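Long-range contacts in cupin type-2 domain-containing protein (Klebsiella pneumoniae subsp. pneumoniae MGH 78578, PDB 3H8U), which is of unknown function but adopts a cupin double-stranded beta-helix fold and is predicted to bind a metal ion: residues E19-S24 / V41-A46; A53-P58 / Q95-M100; D62-I67 / F109-A114; G69-H74 / E105-V110. All coordinates share one frame; numbering follows the deposited sequence.

Interaction 1. Residues E19-S24 / V41-A46; sequences EYVRPS and VVVWHA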
loop_
_atom_site.group_PDB
_atom_site.type_symbol
_atom_site.label_atom_id
_atom_site.label_comp_id
_atom_site.label_asym_id
_atom_site.label_seq_id
_atom_site.Cartn_x
_atom_site.Cartn_y
_atom_site.Cartn_z
ATOM N N GLU A 19 1.259 -4.545 -14.340
ATOM C CA GLU A 19 0.931 -3.695 -15.480
ATOM C C GLU A 19 1.556 -2.322 -15.397
ATOM O O GLU A 19 1.684 -1.694 -16.424
ATOM C CB GLU A 19 -0.571 -3.546 -15.644
ATOM C CG GLU A 19 -1.182 -4.827 -16.086
ATOM C CD GLU A 19 -2.630 -4.694 -16.477
ATOM O OE1 GLU A 19 -3.188 -3.583 -16.358
ATOM O OE2 GLU A 19 -3.148 -5.718 -16.977
ATOM N N TYR A 20 1.991 -1.912 -14.210
ATOM C CA TYR A 20 2.592 -0.594 -13.955
ATOM C C TYR A 20 4.109 -0.647 -13.704
ATOM O O TYR A 20 4.775 0.383 -13.610
ATOM C CB TYR A 20 1.878 0.062 -12.769
ATOM C CG TYR A 20 0.511 0.583 -13.156
ATOM C CD1 TYR A 20 -0.589 -0.287 -13.223
ATOM C CD2 TYR A 20 0.320 1.902 -13.509
ATOM C CE1 TYR A 20 -1.827 0.151 -13.628
ATOM C CE2 TYR A 20 -0.938 2.351 -13.914
ATOM C CZ TYR A 20 -1.993 1.461 -13.963
ATOM O OH TYR A 20 -3.233 1.887 -14.310
ATOM N N VAL A 21 4.649 -1.838 -13.553
ATOM C CA VAL A 21 6.091 -2.002 -13.443
ATOM C C VAL A 21 6.778 -1.511 -14.728
ATOM O O VAL A 21 6.464 -1.940 -15.856
ATOM C CB VAL A 21 6.466 -3.488 -13.051
ATOM C CG1 VAL A 21 7.890 -3.771 -13.314
ATOM C CG2 VAL A 21 6.187 -3.748 -11.572
ATOM N N ARG A 22 7.747 -0.615 -14.546
ATOM C CA ARG A 22 8.528 -0.026 -15.629
ATOM C C ARG A 22 10.041 -0.173 -15.330
ATOM O O ARG A 22 10.654 0.750 -14.799
ATOM C CB ARG A 22 8.160 1.456 -15.778
ATOM C CG ARG A 22 6.698 1.668 -16.230
ATOM C CD ARG A 22 6.446 1.151 -17.644
ATOM N NE ARG A 22 5.045 1.381 -18.048
ATOM C CZ ARG A 22 4.040 0.543 -17.799
ATOM N NH1 ARG A 22 4.254 -0.641 -17.245
ATOM N NH2 ARG A 22 2.805 0.867 -18.156
ATOM N N PRO A 23 10.617 -1.354 -15.621
ATOM C CA PRO A 23 12.042 -1.589 -15.364
ATOM C C PRO A 23 12.833 -0.637 -16.209
ATOM O O PRO A 23 12.439 -0.349 -17.358
ATOM C CB PRO A 23 12.276 -3.031 -15.838
ATOM C CG PRO A 23 10.917 -3.642 -15.887
ATOM C CD PRO A 23 9.969 -2.528 -16.224
ATOM N N SER A 24 13.931 -0.125 -15.663
ATOM C CA SER A 24 14.822 0.724 -16.440
ATOM C C SER A 24 16.271 0.522 -16.040
ATOM O O SER A 24 16.561 0.367 -14.879
ATOM C CB SER A 24 14.451 2.177 -16.262
ATOM O OG SER A 24 15.325 2.990 -17.040
ATOM N N VAL A 41 -0.203 7.225 -5.615
ATOM C CA VAL A 41 0.134 5.820 -5.530
ATOM C C VAL A 41 1.033 5.540 -6.729
ATOM O O VAL A 41 0.638 5.832 -7.899
ATOM C CB VAL A 41 -1.147 4.931 -5.595
ATOM C CG1 VAL A 41 -0.787 3.434 -5.601
ATOM C CG2 VAL A 41 -2.099 5.252 -4.444
ATOM N N VAL A 42 2.236 5.015 -6.441
ATOM C CA VAL A 42 3.302 4.800 -7.427
ATOM C C VAL A 42 3.849 3.363 -7.277
ATOM O O VAL A 42 3.948 2.838 -6.171
ATOM C CB VAL A 42 4.473 5.828 -7.227
ATOM C CG1 VAL A 42 5.667 5.528 -8.124
ATOM C CG2 VAL A 42 3.957 7.244 -7.462
ATOM N N VAL A 43 4.142 2.739 -8.400
ATOM C CA VAL A 43 4.838 1.449 -8.430
ATOM C C VAL A 43 6.295 1.732 -8.812
ATOM O O VAL A 43 6.575 2.297 -9.889
ATOM C CB VAL A 43 4.176 0.476 -9.419
ATOM C CG1 VAL A 43 5.102 -0.705 -9.707
ATOM C CG2 VAL A 43 2.845 0.000 -8.857
ATOM N N TRP A 44 7.201 1.350 -7.914
ATOM C CA TRP A 44 8.607 1.460 -8.117
ATOM C C TRP A 44 9.252 0.082 -8.360
ATOM O O TRP A 44 8.863 -0.903 -7.752
ATOM C CB TRP A 44 9.264 2.084 -6.894
ATOM C CG TRP A 44 8.966 3.518 -6.711
ATOM C CD1 TRP A 44 8.059 4.049 -5.846
ATOM C CD2 TRP A 44 9.566 4.613 -7.397
ATOM N NE1 TRP A 44 8.066 5.408 -5.937
ATOM C CE2 TRP A 44 8.982 5.793 -6.879
ATOM C CE3 TRP A 44 10.537 4.720 -8.379
ATOM C CZ2 TRP A 44 9.352 7.063 -7.317
ATOM C CZ3 TRP A 44 10.906 5.996 -8.831
ATOM C CH2 TRP A 44 10.318 7.142 -8.293
ATOM N N HIS A 45 10.251 0.080 -9.231
ATOM C CA HIS A 45 11.025 -1.118 -9.575
ATOM C C HIS A 45 12.503 -0.741 -9.594
ATOM O O HIS A 45 12.888 0.233 -10.214
ATOM C CB HIS A 45 10.579 -1.646 -10.950
ATOM C CG HIS A 45 11.411 -2.784 -11.482
ATOM N ND1 HIS A 45 12.719 -2.642 -11.904
ATOM C CD2 HIS A 45 11.094 -4.086 -11.676
ATOM C CE1 HIS A 45 13.164 -3.810 -12.338
ATOM N NE2 HIS A 45 12.214 -4.709 -12.165
ATOM N N ALA A 46 13.325 -1.528 -8.910
ATOM C CA ALA A 46 14.770 -1.379 -8.979
ATOM C C ALA A 46 15.434 -2.722 -9.250
ATOM O O ALA A 46 15.137 -3.722 -8.607
ATOM C CB ALA A 46 15.330 -0.748 -7.682
HETATM O O HOH W 1 8.027 0.719 -11.989
HETATM O O HOH W 2 12.426 1.551 -13.002
HETATM O O HOH W 3 14.380 -0.602 -12.910
#

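Interaction 2. Residues A53-P58 / Q95-M100; sequences ASHVHP and QVHGAM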
loop_
_atom_site.group_PDB
_atom_site.type_symbol
_atom_site.label_atom_id
_atom_site.label_comp_id
_atom_site.label_asym_id
_atom_site.label_seq_id
_atom_site.Cartn_x
_atom_site.Cartn_y
_atom_site.Cartn_z
ATOM N N ALA A 53 16.605 7.348 -4.868
ATOM C CA ALA A 53 17.324 8.438 -4.215
ATOM C C ALA A 53 16.672 8.853 -2.914
ATOM O O ALA A 53 15.450 8.888 -2.807
ATOM C CB ALA A 53 17.435 9.649 -5.111
ATOM N N SER A 54 17.520 9.154 -1.941
ATOM C CA SER A 54 17.094 9.590 -0.641
ATOM C C SER A 54 16.493 10.988 -0.734
ATOM O O SER A 54 17.020 11.891 -1.412
ATOM C CB SER A 54 18.253 9.550 0.364
ATOM O OG SER A 54 18.590 8.190 0.627
ATOM N N HIS A 55 15.372 11.123 -0.046
ATOM C CA HIS A 55 14.574 12.320 -0.087
ATOM C C HIS A 55 13.700 12.425 1.165
ATOM O O HIS A 55 13.544 11.474 1.930
ATOM C CB HIS A 55 13.712 12.371 -1.371
ATOM C CG HIS A 55 12.738 11.241 -1.541
ATOM N ND1 HIS A 55 13.120 9.941 -1.838
ATOM C CD2 HIS A 55 11.383 11.237 -1.541
ATOM C CE1 HIS A 55 12.043 9.189 -1.972
ATOM N NE2 HIS A 55 10.975 9.954 -1.832
ATOM N N VAL A 56 13.170 13.630 1.349
ATOM C CA VAL A 56 12.264 13.918 2.443
ATOM C C VAL A 56 11.007 14.644 1.910
ATOM O O VAL A 56 11.105 15.500 1.031
ATOM C CB VAL A 56 13.012 14.757 3.540
ATOM C CG1 VAL A 56 13.677 15.991 2.938
ATOM C CG2 VAL A 56 12.081 15.139 4.685
ATOM N N HIS A 57 9.841 14.296 2.441
ATOM C CA HIS A 57 8.624 15.048 2.193
ATOM C C HIS A 57 8.428 15.838 3.491
ATOM O O HIS A 57 8.130 15.235 4.526
ATOM C CB HIS A 57 7.384 14.161 1.993
ATOM C CG HIS A 57 7.454 13.259 0.806
ATOM N ND1 HIS A 57 7.867 11.953 0.907
ATOM C CD2 HIS A 57 7.105 13.445 -0.484
ATOM C CE1 HIS A 57 7.833 11.392 -0.287
ATOM N NE2 HIS A 57 7.369 12.279 -1.148
ATOM N N PRO A 58 8.598 17.172 3.448
ATOM C CA PRO A 58 8.407 18.006 4.641
ATOM C C PRO A 58 7.016 17.911 5.278
ATOM O O PRO A 58 6.860 18.104 6.498
ATOM C CB PRO A 58 8.630 19.402 4.099
ATOM C CG PRO A 58 9.576 19.203 3.005
ATOM C CD PRO A 58 9.073 17.985 2.325
ATOM N N GLN A 95 11.295 12.805 7.622
ATOM C CA GLN A 95 12.146 11.626 7.704
ATOM C C GLN A 95 12.776 11.303 6.345
ATOM O O GLN A 95 12.084 11.058 5.367
ATOM C CB GLN A 95 11.367 10.429 8.265
ATOM C CG GLN A 95 11.025 10.564 9.726
ATOM C CD GLN A 95 10.537 9.258 10.345
ATOM O OE1 GLN A 95 9.829 8.469 9.694
ATOM N NE2 GLN A 95 10.845 9.068 11.626
ATOM N N VAL A 96 14.109 11.277 6.304
ATOM C CA VAL A 96 14.819 10.903 5.091
ATOM C C VAL A 96 14.580 9.429 4.772
ATOM O O VAL A 96 14.597 8.569 5.679
ATOM C CB VAL A 96 16.348 11.159 5.211
ATOM C CG1 VAL A 96 17.069 10.721 3.927
ATOM C CG2 VAL A 96 16.631 12.621 5.462
ATOM N N HIS A 97 14.328 9.129 3.500
ATOM C CA HIS A 97 14.181 7.745 3.062
ATOM C C HIS A 97 14.603 7.564 1.597
ATOM O O HIS A 97 14.382 8.432 0.733
ATOM C CB HIS A 97 12.738 7.235 3.277
ATOM C CG HIS A 97 11.696 7.977 2.501
ATOM N ND1 HIS A 97 11.474 9.336 2.663
ATOM C CD2 HIS A 97 10.768 7.547 1.606
ATOM C CE1 HIS A 97 10.484 9.704 1.860
ATOM N NE2 HIS A 97 10.049 8.640 1.210
ATOM N N GLY A 98 15.212 6.422 1.354
ATOM C CA GLY A 98 15.710 6.011 0.043
ATOM C C GLY A 98 15.993 4.516 0.123
ATOM O O GLY A 98 15.829 3.904 1.197
ATOM N N ALA A 99 16.431 3.902 -0.979
ATOM C CA ALA A 99 16.767 2.477 -0.915
ATOM C C ALA A 99 17.766 2.048 -1.979
ATOM O O ALA A 99 17.933 2.744 -2.966
ATOM C CB ALA A 99 15.502 1.639 -0.984
HETATM N N MSE A 100 18.455 0.927 -1.736
HETATM C CA MSE A 100 19.235 0.245 -2.764
HETATM C C MSE A 100 18.801 -1.222 -2.796
HETATM O O MSE A 100 18.740 -1.856 -1.724
HETATM C CB MSE A 100 20.750 0.336 -2.496
HETATM C CG MSE A 100 21.552 -0.010 -3.794
HETATM SE SE MSE A 100 23.181 -0.847 -3.480
HETATM C CE MSE A 100 22.446 -2.275 -2.487
HETATM O O HOH W 4 10.018 12.116 4.230
#

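Interaction 3. Residues D62-I67 / F109-A114; sequences DTWTVI and FVSVVA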
loop_
_atom_site.group_PDB
_atom_site.type_symbol
_atom_site.label_atom_id
_atom_site.label_comp_id
_atom_site.label_asym_id
_atom_site.label_seq_id
_atom_site.Cartn_x
_atom_site.Cartn_y
_atom_site.Cartn_z
ATOM N N ASP A 62 5.215 8.814 3.460
ATOM C CA ASP A 62 5.407 7.875 2.383
ATOM C C ASP A 62 5.440 6.455 2.955
ATOM O O ASP A 62 6.347 6.076 3.707
ATOM C CB ASP A 62 6.707 8.179 1.641
ATOM C CG ASP A 62 6.852 7.402 0.342
ATOM O OD1 ASP A 62 5.936 6.604 -0.024
ATOM O OD2 ASP A 62 7.914 7.614 -0.321
ATOM N N THR A 63 4.415 5.699 2.612
ATOM C CA THR A 63 4.254 4.331 3.064
ATOM C C THR A 63 4.545 3.394 1.890
ATOM O O THR A 63 3.868 3.454 0.854
ATOM C CB THR A 63 2.818 4.056 3.607
ATOM O OG1 THR A 63 2.524 4.986 4.658
ATOM C CG2 THR A 63 2.761 2.629 4.181
ATOM N N TRP A 64 5.561 2.542 2.054
ATOM C CA TRP A 64 5.910 1.563 1.051
ATOM C C TRP A 64 5.468 0.173 1.433
ATOM O O TRP A 64 5.678 -0.269 2.555
ATOM C CB TRP A 64 7.422 1.475 0.837
ATOM C CG TRP A 64 8.132 2.683 0.386
ATOM C CD1 TRP A 64 7.612 3.905 0.094
ATOM C CD2 TRP A 64 9.534 2.768 0.105
ATOM N NE1 TRP A 64 8.599 4.737 -0.350
ATOM C CE2 TRP A 64 9.792 4.075 -0.337
ATOM C CE3 TRP A 64 10.596 1.850 0.171
ATOM C CZ2 TRP A 64 11.059 4.506 -0.709
ATOM C CZ3 TRP A 64 11.865 2.276 -0.202
ATOM C CH2 TRP A 64 12.090 3.590 -0.638
ATOM N N THR A 65 4.871 -0.544 0.474
ATOM C CA THR A 65 4.560 -1.956 0.683
ATOM C C THR A 65 5.361 -2.778 -0.332
ATOM O O THR A 65 5.207 -2.630 -1.537
ATOM C CB THR A 65 3.027 -2.222 0.576
ATOM O OG1 THR A 65 2.349 -1.581 1.658
ATOM C CG2 THR A 65 2.759 -3.705 0.639
ATOM N N VAL A 66 6.225 -3.656 0.170
ATOM C CA VAL A 66 7.135 -4.370 -0.688
ATOM C C VAL A 66 6.475 -5.635 -1.279
ATOM O O VAL A 66 6.027 -6.542 -0.537
ATOM C CB VAL A 66 8.468 -4.700 0.046
ATOM C CG1 VAL A 66 9.409 -5.343 -0.929
ATOM C CG2 VAL A 66 9.114 -3.418 0.639
ATOM N N ILE A 67 6.412 -5.666 -2.610
ATOM C CA ILE A 67 5.850 -6.779 -3.408
ATOM C C ILE A 67 6.866 -7.886 -3.655
ATOM O O ILE A 67 6.555 -9.078 -3.560
ATOM C CB ILE A 67 5.363 -6.268 -4.820
ATOM C CG1 ILE A 67 4.331 -5.128 -4.687
ATOM C CG2 ILE A 67 4.768 -7.372 -5.629
ATOM C CD1 ILE A 67 3.154 -5.510 -3.809
ATOM N N PHE A 109 7.942 -2.257 -5.121
ATOM C CA PHE A 109 7.080 -1.800 -4.045
ATOM C C PHE A 109 6.073 -0.778 -4.524
ATOM O O PHE A 109 6.229 -0.170 -5.574
ATOM C CB PHE A 109 7.879 -1.256 -2.845
ATOM C CG PHE A 109 8.655 -0.030 -3.128
ATOM C CD1 PHE A 109 9.910 -0.115 -3.730
ATOM C CD2 PHE A 109 8.167 1.212 -2.786
ATOM C CE1 PHE A 109 10.655 1.012 -3.977
ATOM C CE2 PHE A 109 8.907 2.365 -3.048
ATOM C CZ PHE A 109 10.171 2.254 -3.622
ATOM N N VAL A 110 5.026 -0.662 -3.723
ATOM C CA VAL A 110 3.967 0.282 -3.938
ATOM C C VAL A 110 4.174 1.355 -2.884
ATOM O O VAL A 110 4.141 1.078 -1.685
ATOM C CB VAL A 110 2.596 -0.368 -3.766
ATOM C CG1 VAL A 110 1.464 0.734 -3.820
ATOM C CG2 VAL A 110 2.393 -1.451 -4.821
ATOM N N SER A 111 4.345 2.579 -3.363
ATOM C CA SER A 111 4.430 3.768 -2.533
ATOM C C SER A 111 3.106 4.548 -2.499
ATOM O O SER A 111 2.559 4.884 -3.564
ATOM C CB SER A 111 5.516 4.694 -3.085
ATOM O OG SER A 111 5.393 5.998 -2.555
ATOM N N VAL A 112 2.642 4.854 -1.282
ATOM C CA VAL A 112 1.499 5.727 -1.087
ATOM C C VAL A 112 1.983 6.959 -0.316
ATOM O O VAL A 112 2.292 6.855 0.866
ATOM C CB VAL A 112 0.349 5.028 -0.336
ATOM C CG1 VAL A 112 -0.892 5.994 -0.204
ATOM C CG2 VAL A 112 -0.029 3.713 -1.033
ATOM N N VAL A 113 2.040 8.096 -1.014
ATOM C CA VAL A 113 2.394 9.381 -0.404
ATOM C C VAL A 113 1.128 10.145 -0.077
ATOM O O VAL A 113 0.251 10.271 -0.941
ATOM C CB VAL A 113 3.279 10.203 -1.351
ATOM C CG1 VAL A 113 3.490 11.623 -0.838
ATOM C CG2 VAL A 113 4.638 9.491 -1.512
ATOM N N ALA A 114 1.027 10.630 1.159
ATOM C CA ALA A 114 -0.155 11.367 1.601
ATOM C C ALA A 114 0.276 12.593 2.394
ATOM O O ALA A 114 1.146 12.482 3.273
ATOM C CB ALA A 114 -1.056 10.476 2.461
HETATM O O HOH W 5 1.258 7.160 3.670
#

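Interaction 4. Residues G69-H74 / E105-V110; sequences GEAEYH and EPFIFV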
loop_
_atom_site.group_PDB
_atom_site.type_symbol
_atom_site.label_atom_id
_atom_site.label_comp_id
_atom_site.label_asym_id
_atom_site.label_seq_id
_atom_site.Cartn_x
_atom_site.Cartn_y
_atom_site.Cartn_z
ATOM N N GLY A 69 11.312 -8.893 -3.564
ATOM C CA GLY A 69 12.746 -8.635 -3.407
ATOM C C GLY A 69 13.146 -8.078 -2.063
ATOM O O GLY A 69 12.351 -8.030 -1.124
ATOM N N GLU A 70 14.405 -7.658 -1.995
ATOM C CA GLU A 70 15.025 -7.196 -0.771
ATOM C C GLU A 70 15.789 -5.886 -1.067
ATOM O O GLU A 70 16.316 -5.712 -2.178
ATOM C CB GLU A 70 15.983 -8.266 -0.256
ATOM C CG GLU A 70 15.316 -9.564 0.238
ATOM C CD GLU A 70 16.264 -10.491 0.989
ATOM O OE1 GLU A 70 17.304 -10.032 1.509
ATOM O OE2 GLU A 70 15.951 -11.690 1.080
ATOM N N ALA A 71 15.875 -4.996 -0.079
ATOM C CA ALA A 71 16.599 -3.745 -0.223
ATOM C C ALA A 71 17.188 -3.299 1.101
ATOM O O ALA A 71 16.747 -3.728 2.170
ATOM C CB ALA A 71 15.692 -2.648 -0.769
ATOM N N GLU A 72 18.202 -2.448 0.989
ATOM C CA GLU A 72 18.717 -1.662 2.097
ATOM C C GLU A 72 17.908 -0.390 2.127
ATOM O O GLU A 72 17.987 0.379 1.194
ATOM C CB GLU A 72 20.111 -1.181 1.812
ATOM C CG GLU A 72 21.208 -2.137 1.777
ATOM C CD GLU A 72 22.505 -1.429 1.290
ATOM O OE1 GLU A 72 22.621 -0.144 1.256
ATOM O OE2 GLU A 72 23.398 -2.173 0.908
ATOM N N TYR A 73 17.159 -0.165 3.199
ATOM C CA TYR A 73 16.322 1.025 3.326
ATOM C C TYR A 73 17.157 2.078 4.054
ATOM O O TYR A 73 17.577 1.851 5.173
ATOM C CB TYR A 73 15.084 0.652 4.139
ATOM C CG TYR A 73 14.065 1.748 4.290
ATOM C CD1 TYR A 73 13.350 2.218 3.199
ATOM C CD2 TYR A 73 13.792 2.309 5.553
ATOM C CE1 TYR A 73 12.346 3.213 3.359
ATOM C CE2 TYR A 73 12.826 3.283 5.697
ATOM C CZ TYR A 73 12.111 3.733 4.616
ATOM O OH TYR A 73 11.156 4.729 4.813
ATOM N N HIS A 74 17.493 3.169 3.373
ATOM C CA HIS A 74 18.246 4.273 3.993
ATOM C C HIS A 74 17.311 5.199 4.766
ATOM O O HIS A 74 16.334 5.693 4.225
ATOM C CB HIS A 74 18.973 5.101 2.931
ATOM C CG HIS A 74 19.857 6.184 3.500
ATOM N ND1 HIS A 74 19.988 7.423 2.905
ATOM C CD2 HIS A 74 20.649 6.215 4.607
ATOM C CE1 HIS A 74 20.822 8.162 3.613
ATOM N NE2 HIS A 74 21.212 7.464 4.666
ATOM N N GLU A 105 16.647 -10.538 -6.327
ATOM C CA GLU A 105 15.457 -10.379 -7.128
ATOM C C GLU A 105 15.227 -8.904 -7.448
ATOM O O GLU A 105 15.758 -8.038 -6.746
ATOM C CB GLU A 105 14.250 -10.938 -6.380
ATOM C CG GLU A 105 14.338 -12.428 -6.169
ATOM C CD GLU A 105 13.073 -13.044 -5.605
ATOM O OE1 GLU A 105 11.995 -12.416 -5.631
ATOM O OE2 GLU A 105 13.166 -14.203 -5.164
ATOM N N PRO A 106 14.400 -8.624 -8.488
ATOM C CA PRO A 106 13.917 -7.256 -8.618
ATOM C C PRO A 106 13.282 -6.787 -7.312
ATOM O O PRO A 106 12.586 -7.564 -6.615
ATOM C CB PRO A 106 12.858 -7.331 -9.729
ATOM C CG PRO A 106 12.588 -8.819 -9.904
ATOM C CD PRO A 106 13.849 -9.506 -9.533
ATOM N N PHE A 107 13.482 -5.516 -6.994
ATOM C CA PHE A 107 12.862 -4.935 -5.807
ATOM C C PHE A 107 11.674 -4.100 -6.272
ATOM O O PHE A 107 11.855 -3.139 -7.018
ATOM C CB PHE A 107 13.906 -4.097 -5.068
ATOM C CG PHE A 107 13.363 -3.288 -3.920
ATOM C CD1 PHE A 107 12.705 -3.904 -2.865
ATOM C CD2 PHE A 107 13.569 -1.915 -3.858
ATOM C CE1 PHE A 107 12.228 -3.156 -1.769
ATOM C CE2 PHE A 107 13.096 -1.164 -2.740
ATOM C CZ PHE A 107 12.413 -1.801 -1.718
ATOM N N ILE A 108 10.458 -4.522 -5.896
ATOM C CA ILE A 108 9.254 -3.859 -6.362
ATOM C C ILE A 108 8.374 -3.510 -5.170
ATOM O O ILE A 108 8.075 -4.363 -4.323
ATOM C CB ILE A 108 8.488 -4.757 -7.395
ATOM C CG1 ILE A 108 9.358 -5.059 -8.610
ATOM C CG2 ILE A 108 7.186 -4.091 -7.845
ATOM C CD1 ILE A 108 8.797 -6.091 -9.551
ATOM N N PHE A 109 7.942 -2.257 -5.121
ATOM C CA PHE A 109 7.080 -1.800 -4.045
ATOM C C PHE A 109 6.073 -0.778 -4.524
ATOM O O PHE A 109 6.229 -0.170 -5.574
ATOM C CB PHE A 109 7.879 -1.256 -2.845
ATOM C CG PHE A 109 8.655 -0.030 -3.128
ATOM C CD1 PHE A 109 9.910 -0.115 -3.730
ATOM C CD2 PHE A 109 8.167 1.212 -2.786
ATOM C CE1 PHE A 109 10.655 1.012 -3.977
ATOM C CE2 PHE A 109 8.907 2.365 -3.048
ATOM C CZ PHE A 109 10.171 2.254 -3.622
ATOM N N VAL A 110 5.026 -0.662 -3.723
ATOM C CA VAL A 110 3.967 0.282 -3.938
ATOM C C VAL A 110 4.174 1.355 -2.884
ATOM O O VAL A 110 4.141 1.078 -1.685
ATOM C CB VAL A 110 2.596 -0.368 -3.766
ATOM C CG1 VAL A 110 1.464 0.734 -3.820
ATOM C CG2 VAL A 110 2.393 -1.451 -4.821
HETATM O O HOH W 6 10.631 -11.641 -3.343
HETATM O O HOH W 7 16.166 -7.996 -4.130
#

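Interaction 1. Residues E19-S24 / V41-A46
The imidazole of His-45 has one face covered by Pro-23. The proline CB stands 4.0 Å from the ring centroid of His-45, only 21° off the ring normal, a CH-pi contact displaced toward CE1, and Pro-23 CA lies over the same ring, 3.7 Å from His-45 ND1. Val-21 meets the ring obliquely, its CG1 3.6 Å from His-45 CD2. The His-45 side chain is directed out of its strand toward 19-24, with CG anti to the backbone N (chi1 173°). The other flat group is the guanidinium of Arg-22, which turns back on its own segment: NH1 and NH2 both reach Glu-19 O, in the guanidinium plane, and NH1 also donates to Val-21 O, so the guanidinium ties the carbonyls of Glu-19 and Val-21 together.

Two residues earlier in the strand, Val-43 meets Val-21 and Tyr-20. Its CG1 touches Val-21 CG2 at 3.7 Å, the two side chains crossing at about a right angle, while its CG2 faces Tyr-20 CB at 4.0 Å. No direct hydrogen bond joins the segments; water does that work. One molecule accepts from Arg-22 N and donates to Val-43 O at 3.0 Å, and another lies between Ser-24 N and His-45 ND1, 2.8 Å from the latter.

Val-43 also packs on Ile-88 of the second subunit. Trp-44, pointing the other way, stacks on Phe-109. A partly exposed N-terminal segment thus lies over the outward side chains of one strand of the cupin beta-sandwich.

Interaction 2. Residues A53-P58 / Q95-M100
Three histidines form the heart of this contact. The rings of His-55 and His-97 lie obliquely over one another, centroids 4.2 Å apart and planes at 41°, with His-55 NE2 3.4 Å from His-97 NE2 at an angle too poor for a hydrogen bond. His-57 arrives at the edge of the His-97 ring, its ND1 3.6 Å from His-97 CE1. Both His-55 and His-97 put CG between the backbone N and the carbonyl carbon (chi1 60° and 62°); that they share a face of the sheet follows from their pairing.

The next shell fixes the rotation of His-55 and His-97. His-55 ND1 donates to Ala-53 O at 2.7 Å, His-97 ND1 to Gln-95 O at 3.3 Å, and His-97 NE2 is hydrogen-bonded to Asp-62 OD2. Beneath them, His-55 and His-97 are an antiparallel hydrogen-bonded pair, with His-55 N to His-97 O at 3.0 Å and His-97 N to His-55 O at 2.9 Å. Past the paired strands, one water joins His-57 N to Gln-95 O.

No metal is modelled here, but a His-X-His pair around the end of strand 51-56, with a third histidine from a later strand, resembles the histidines of the cupin metal site.

Interaction 3. Residues D62-I67 / F109-A114
Trp-64 lies across the ring of Phe-109 for nearly its whole length. Its CB already sits 3.7 Å from Phe-109 CD2. CG is anti to the carbonyl carbon (chi1 -60°), and 3.5 Å separates it from the same Phe-109 CD2. At the ring fusion the packing is tightest, with Trp-64 CD2 just 3.2 Å from Phe-109 CE2, which stands over the centre of the indole. On the pyrrole side, CD1 also touches Ser-111 CB, and NE1 donates to Asp-62 OD2 at 3.0 Å, close to the indole plane but from above the carboxylate plane. At the far end Trp-64 CZ2, CZ3 and CH2 are each 3.8 Å from Phe-109 CZ, and CE3 lies over the phenyl face, toward the rim. The six-membered ring and Phe-109 form a face-to-face stack, centroids 4.0 Å apart and planes at 25°.

Below the rings the strands run antiparallel in regular register. Thr-63 with Val-112 and Thr-65 with Val-110 are hydrogen-bonded pairs, while Asp-62/Val-113, Trp-64/Ser-111 and Val-66/Phe-109 are non-hydrogen-bonded pairs whose side chains share the face turned to the other sheet. The opposite face, at Thr-65 and Val-110, packs on the second subunit.

Ser-111 OG donates to Asp-62 OD1 on its syn side at 2.7 Å, and OD2 receives both Trp-64 NE1 and His-97 NE2. The buried carboxylate is therefore met at both oxygens, which fixes its rotation; it joins the aromatic stack to the histidine cluster and would act as a second-shell group if His-97 binds the metal.

Interaction 4. Residues G69-H74 / E105-V110
This is an apolar contact between the two sheets of the sandwich, where the start of strand 70-74 passes the start of strand 107-114, with a water-bridged polar fringe at one end. At its centre Ala-71 CB sits over the middle of the Phe-107 ring, 3.5 Å from the centroid and 10° off the ring normal, a nearly perpendicular CH-pi contact. The methyl is within 3.5 to 4.0 Å of all six atoms of the Phe-107 ring, the nearest being CZ. Phe-107 CG is anti to its backbone N (chi1 172°); Leu-83 and Ala-99 of the other sheet touch the side chain as well.

The backbone of Gly-69 runs past Glu-105 and Pro-106. Its C atom lies at the edge of the Phe-107 ring, and Gly-69 CA makes a CA-H...O contact with Pro-106 O at 3.4 Å. That oxygen is also the acceptor for Ser-68 OG. Gly-69 CA meets Glu-105 CB at 4.1 Å.

Water links Glu-105 to 69-70: one molecule accepts from Gly-69 N and donates to Glu-105 OE1, 2.8 Å from each, and another joins Glu-70 N to Glu-105 O.

The chemistry is divided. The direct contacts are apolar, apart from the CA-H...O contact; no direct hydrogen bond crosses, and the N-H groups of Gly-69 and Glu-70 are bridged by water. Gly-69, with positive phi, lets the two loops approach, because Pro-106 O occupies the place a CB would take.

Overall arrangement
Interactions 1, 3 and 4 meet on strand 107-114: interaction 3 pairs it with strand 61-68, interaction 1 uses strand 40-46 on its other side, and interaction 4 carries its beginning across to strand 70-74. Interactions 3 and 4 share Phe-109 and Val-110, their centres about 11 Å apart. Interaction 2 belongs to the second sheet, where strand 97-101 lies between 51-56 and 70-74; its centre is about 17 Å from that of interaction 1 and 12 Å from interaction 3. Interaction 1 closes first along the chain; interaction 2 crosses 3 and 4, the alternation expected of a double-stranded beta-helix. All four touch the second subunit.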